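Local coordinates for protein imidazolonepropionase (Unidentified, PDB 2Q09) that hydrolyses a carbon-nitrogen bond of imidazolone-5-propanoate to give N-formimidoyl-L-glutamate, the third step of histidine degradation, at residues 156-161 against 169-174; 200-203 against 207-210. All coordinates share one frame; numbering follows the deposited sequence.

Interaction 1: 156-161 against 169-174; sequences RVARRL and VKTTLL
The guanidinium of Arg159 has Thr171 OG1 over one face, 3.3 Å above its plane and offset toward the rim, while a water sits in plane at its edge; Val169 O lies near the same plane and is reached through that water. Although NH2 of Arg159 lies 3.4 Å from OG1 of Thr171, the angle is too poor for a hydrogen bond; that hydroxyl pairs with Leu207 O, and NH2 of Arg159 with Gly206 O. The water accepts from Arg159 NH1 at 2.8 Å and donates to Val169 O, joining helix and strand, which share no direct hydrogen bond. A bend at chi2 (-62°) swings the arginine, whose CB points away from the strand, back across the threonine side chain at about a right angle. Beside the arginine, Ala158 CB packs on Thr171 CG2 at 3.6 Å and, more loosely, on Val169 CG1 at 4.2 Å. Segments 156-161 and 169-174 run antiparallel, their axes 8.2 Å apart at closest, in a beta-alpha-beta unit of the TIM-barrel-type amidohydrolase fold. A leucine in place of Arg159, with no N-H groups, would probably leave the water without its link from helix to strand, and Gly206 O and the Asp209 carboxylate without a mate. The chemistry is that of a small apolar core flanked by a cation that gives hydrogens to a water, a backbone oxygen and a carboxylate.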
loop_
_atom_site.group_PDB
_atom_site.type_symbol
_atom_site.label_atom_id
_atom_site.label_comp_id
_atom_site.label_asym_id
_atom_site.label_seq_id
_atom_site.Cartn_x
_atom_site.Cartn_y
_atom_site.Cartn_z
ATOM N N ARG A 156 10.704 -9.242 9.345
ATOM C CA ARG A 156 10.960 -8.907 10.740
ATOM C C ARG A 156 11.205 -7.410 10.886
ATOM O O ARG A 156 10.773 -6.803 11.856
ATOM C CB ARG A 156 12.158 -9.696 11.284
ATOM C CG ARG A 156 11.823 -11.156 11.597
ATOM C CD ARG A 156 12.878 -11.792 12.502
ATOM N NE ARG A 156 14.154 -11.972 11.820
ATOM C CZ ARG A 156 14.442 -12.994 11.027
ATOM N NH1 ARG A 156 13.550 -13.948 10.810
ATOM N NH2 ARG A 156 15.629 -13.056 10.449
ATOM N N VAL A 157 11.919 -6.815 9.934
ATOM C CA VAL A 157 12.174 -5.381 9.995
ATOM C C VAL A 157 10.834 -4.646 9.897
ATOM O O VAL A 157 10.620 -3.641 10.575
ATOM C CB VAL A 157 13.087 -4.908 8.838
ATOM C CG1 VAL A 157 13.114 -3.373 8.780
ATOM C CG2 VAL A 157 14.505 -5.433 9.039
ATOM N N ALA A 158 9.944 -5.150 9.048
ATOM C CA ALA A 158 8.631 -4.533 8.882
ATOM C C ALA A 158 7.878 -4.544 10.221
ATOM O O ALA A 158 7.335 -3.522 10.640
ATOM C CB ALA A 158 7.838 -5.265 7.808
ATOM N N ARG A 159 7.852 -5.694 10.889
ATOM C CA ARG A 159 7.192 -5.792 12.189
ATOM C C ARG A 159 7.846 -4.815 13.164
ATOM O O ARG A 159 7.155 -4.188 13.962
ATOM C CB ARG A 159 7.312 -7.207 12.771
ATOM C CG ARG A 159 6.528 -8.288 12.042
ATOM C CD ARG A 159 5.010 -8.055 12.060
ATOM N NE ARG A 159 4.313 -9.217 11.508
ATOM C CZ ARG A 159 3.124 -9.182 10.912
ATOM N NH1 ARG A 159 2.467 -8.036 10.778
ATOM N NH2 ARG A 159 2.594 -10.304 10.437
ATOM N N ARG A 160 9.174 -4.711 13.117
ATOM C CA ARG A 160 9.902 -3.796 14.005
ATOM C C ARG A 160 9.467 -2.351 13.801
ATOM O O ARG A 160 9.333 -1.584 14.756
ATOM C CB ARG A 160 11.415 -3.883 13.769
ATOM C CG ARG A 160 12.140 -4.770 14.747
ATOM C CD ARG A 160 13.608 -4.956 14.355
ATOM N NE ARG A 160 14.489 -3.898 14.836
ATOM C CZ ARG A 160 15.802 -3.886 14.605
ATOM N NH1 ARG A 160 16.370 -4.863 13.904
ATOM N NH2 ARG A 160 16.552 -2.904 15.085
ATOM N N LEU A 161 9.260 -1.970 12.543
ATOM C CA LEU A 161 8.841 -0.610 12.233
ATOM C C LEU A 161 7.469 -0.332 12.831
ATOM O O LEU A 161 7.233 0.744 13.383
ATOM C CB LEU A 161 8.815 -0.401 10.716
ATOM C CG LEU A 161 10.200 -0.468 10.058
ATOM C CD1 LEU A 161 10.063 -0.597 8.549
ATOM C CD2 LEU A 161 10.989 0.787 10.431
ATOM N N VAL A 169 1.382 -1.625 10.357
ATOM C CA VAL A 169 2.104 -2.232 9.251
ATOM C C VAL A 169 1.526 -3.582 8.878
ATOM O O VAL A 169 1.308 -4.430 9.740
ATOM C CB VAL A 169 3.602 -2.431 9.594
ATOM C CG1 VAL A 169 4.318 -3.121 8.442
ATOM C CG2 VAL A 169 4.250 -1.088 9.902
ATOM N N LYS A 170 1.264 -3.773 7.592
ATOM C CA LYS A 170 0.771 -5.047 7.095
ATOM C C LYS A 170 1.957 -5.584 6.302
ATOM O O LYS A 170 2.551 -4.860 5.492
ATOM C CB LYS A 170 -0.428 -4.849 6.168
ATOM C CG LYS A 170 -1.615 -4.139 6.825
ATOM C CD LYS A 170 -2.192 -4.921 7.998
ATOM C CE LYS A 170 -2.860 -6.215 7.555
ATOM N NZ LYS A 170 -3.573 -6.859 8.687
ATOM N N THR A 171 2.318 -6.839 6.535
ATOM C CA THR A 171 3.452 -7.413 5.826
ATOM C C THR A 171 3.016 -8.311 4.689
ATOM O O THR A 171 1.976 -8.966 4.765
ATOM C CB THR A 171 4.345 -8.229 6.776
ATOM O OG1 THR A 171 3.571 -9.282 7.365
ATOM C CG2 THR A 171 4.904 -7.333 7.879
ATOM N N THR A 172 3.831 -8.360 3.645
ATOM C CA THR A 172 3.520 -9.181 2.496
ATOM C C THR A 172 4.768 -9.894 2.000
ATOM O O THR A 172 5.787 -9.259 1.714
ATOM C CB THR A 172 2.933 -8.332 1.355
ATOM O OG1 THR A 172 1.725 -7.696 1.802
ATOM C CG2 THR A 172 2.605 -9.209 0.159
ATOM N N LEU A 173 4.685 -11.216 1.905
ATOM C CA LEU A 173 5.802 -12.018 1.432
ATOM C C LEU A 173 5.859 -11.969 -0.090
ATOM O O LEU A 173 4.954 -12.458 -0.765
ATOM C CB LEU A 173 5.637 -13.470 1.880
ATOM C CG LEU A 173 6.749 -14.409 1.417
ATOM C CD1 LEU A 173 8.039 -14.054 2.131
ATOM C CD2 LEU A 173 6.360 -15.858 1.717
ATOM N N LEU A 174 6.924 -11.381 -0.625
ATOM C CA LEU A 174 7.082 -11.279 -2.070
ATOM C C LEU A 174 8.365 -11.975 -2.517
ATOM O O LEU A 174 9.203 -11.381 -3.195
ATOM C CB LEU A 174 7.117 -9.806 -2.487
ATOM C CG LEU A 174 7.227 -9.489 -3.982
ATOM C CD1 LEU A 174 5.979 -9.964 -4.712
ATOM C CD2 LEU A 174 7.407 -7.988 -4.171
HETATM O O HOH W 1 3.026 -5.447 11.640
#

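Interaction 2: 200-203 against 207-210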
loop_
_atom_site.group_PDB
_atom_site.type_symbol
_atom_site.label_atom_id
_atom_site.label_comp_id
_atom_site.label_asym_id
_atom_site.label_seq_id
_atom_site.Cartn_x
_atom_site.Cartn_y
_atom_site.Cartn_z
ATOM N N PRO A 200 5.977 -21.641 4.579
ATOM C CA PRO A 200 5.757 -22.331 5.859
ATOM C C PRO A 200 6.503 -21.686 7.031
ATOM O O PRO A 200 5.939 -21.516 8.115
ATOM C CB PRO A 200 6.240 -23.751 5.572
ATOM C CG PRO A 200 5.827 -23.930 4.145
ATOM C CD PRO A 200 6.267 -22.615 3.510
ATOM N N ALA A 201 7.766 -21.321 6.816
ATOM C CA ALA A 201 8.557 -20.704 7.882
ATOM C C ALA A 201 8.007 -19.324 8.244
ATOM O O ALA A 201 7.964 -18.941 9.418
ATOM C CB ALA A 201 10.022 -20.588 7.457
ATOM N N ALA A 202 7.593 -18.579 7.227
ATOM C CA ALA A 202 7.053 -17.243 7.444
ATOM C C ALA A 202 5.756 -17.313 8.237
ATOM O O ALA A 202 5.540 -16.528 9.157
ATOM C CB ALA A 202 6.818 -16.541 6.101
ATOM N N ALA A 203 4.896 -18.256 7.870
ATOM C CA ALA A 203 3.612 -18.436 8.538
ATOM C C ALA A 203 3.804 -18.905 9.977
ATOM O O ALA A 203 3.156 -18.402 10.897
ATOM C CB ALA A 203 2.770 -19.441 7.767
ATOM N N LEU A 207 4.982 -14.001 10.475
ATOM C CA LEU A 207 5.614 -12.851 9.835
ATOM C C LEU A 207 4.935 -12.299 8.581
ATOM O O LEU A 207 5.249 -11.183 8.157
ATOM C CB LEU A 207 7.070 -13.183 9.495
ATOM C CG LEU A 207 8.029 -13.321 10.682
ATOM C CD1 LEU A 207 9.421 -13.667 10.175
ATOM C CD2 LEU A 207 8.064 -12.004 11.459
ATOM N N ALA A 208 4.016 -13.058 7.987
ATOM C CA ALA A 208 3.360 -12.600 6.765
ATOM C C ALA A 208 1.839 -12.497 6.845
ATOM O O ALA A 208 1.166 -13.455 7.214
ATOM C CB ALA A 208 3.750 -13.510 5.598
ATOM N N ASP A 209 1.305 -11.333 6.492
ATOM C CA ASP A 209 -0.138 -11.128 6.501
ATOM C C ASP A 209 -0.704 -11.492 5.133
ATOM O O ASP A 209 -1.903 -11.737 5.000
ATOM C CB ASP A 209 -0.481 -9.672 6.834
ATOM C CG ASP A 209 -0.023 -9.272 8.216
ATOM O OD1 ASP A 209 -0.228 -10.070 9.157
ATOM O OD2 ASP A 209 0.536 -8.162 8.367
ATOM N N ALA A 210 0.159 -11.534 4.125
ATOM C CA ALA A 210 -0.271 -11.872 2.770
ATOM C C ALA A 210 0.900 -12.329 1.907
ATOM O O ALA A 210 2.062 -12.181 2.299
ATOM C CB ALA A 210 -0.950 -10.672 2.123
#
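Ala202 O receives the backbone N-H of Leu207 at 2.9 Å, in a nearly straight bond (167° at the hydrogen) whose donor is tilted 20° from the carbonyl plane. The acceptor lies five residues before the donor, a six-to-one backbone bond at the C-terminal end of helix 187-204, where the chain folds back and turns toward the next strand of the TIM-barrel-type fold. The tight part of the contact is confined to this oxygen: CB of Leu207 also rests 3.7 Å from Ala202 O. The methyl CB of Ala202 meets CB of Ala208 at 4.3 Å, a looser apolar contact, and all three touching residues are buried. The other side is looser still. Ala203 turns its methyl away from the loop, Ala201 and Pro200 make no contact with it, and these three residues are partly exposed. The side chain of Leu207 packs on Leu152, Leu155 and Arg156 of helix 148-164, which Ala201 also touches through Leu152. Pro200 and Ala203 touch Tyr235, in a loop. Beyond Asp209 the chain passes into strand 210-213, which runs parallel to its neighbour, strand 168-176.

Interactions 1 and 2 follow one another along the chain, their centres 10 Å apart, and meet along strand 168-176. Thr171 OG1 reaches Leu207 O at 2.7 Å, a probable hydrogen bond, and Leu173 N similarly reaches Ala210 O at 2.8 Å. Asp209 of interaction 2 joins them further: its OD2 accepts from Thr171 N and forms a salt bridge with Arg159 NH1, tying the loop after helix 187-204 to both partners of interaction 1. Neither contact forms the active site: the side chain of Ala158 is about 11 Å from those of His74, an iron ligand, and Tyr144, which lines the inhibitor pocket; 200-203 against 207-210 lies away from the metal and inhibitor sites.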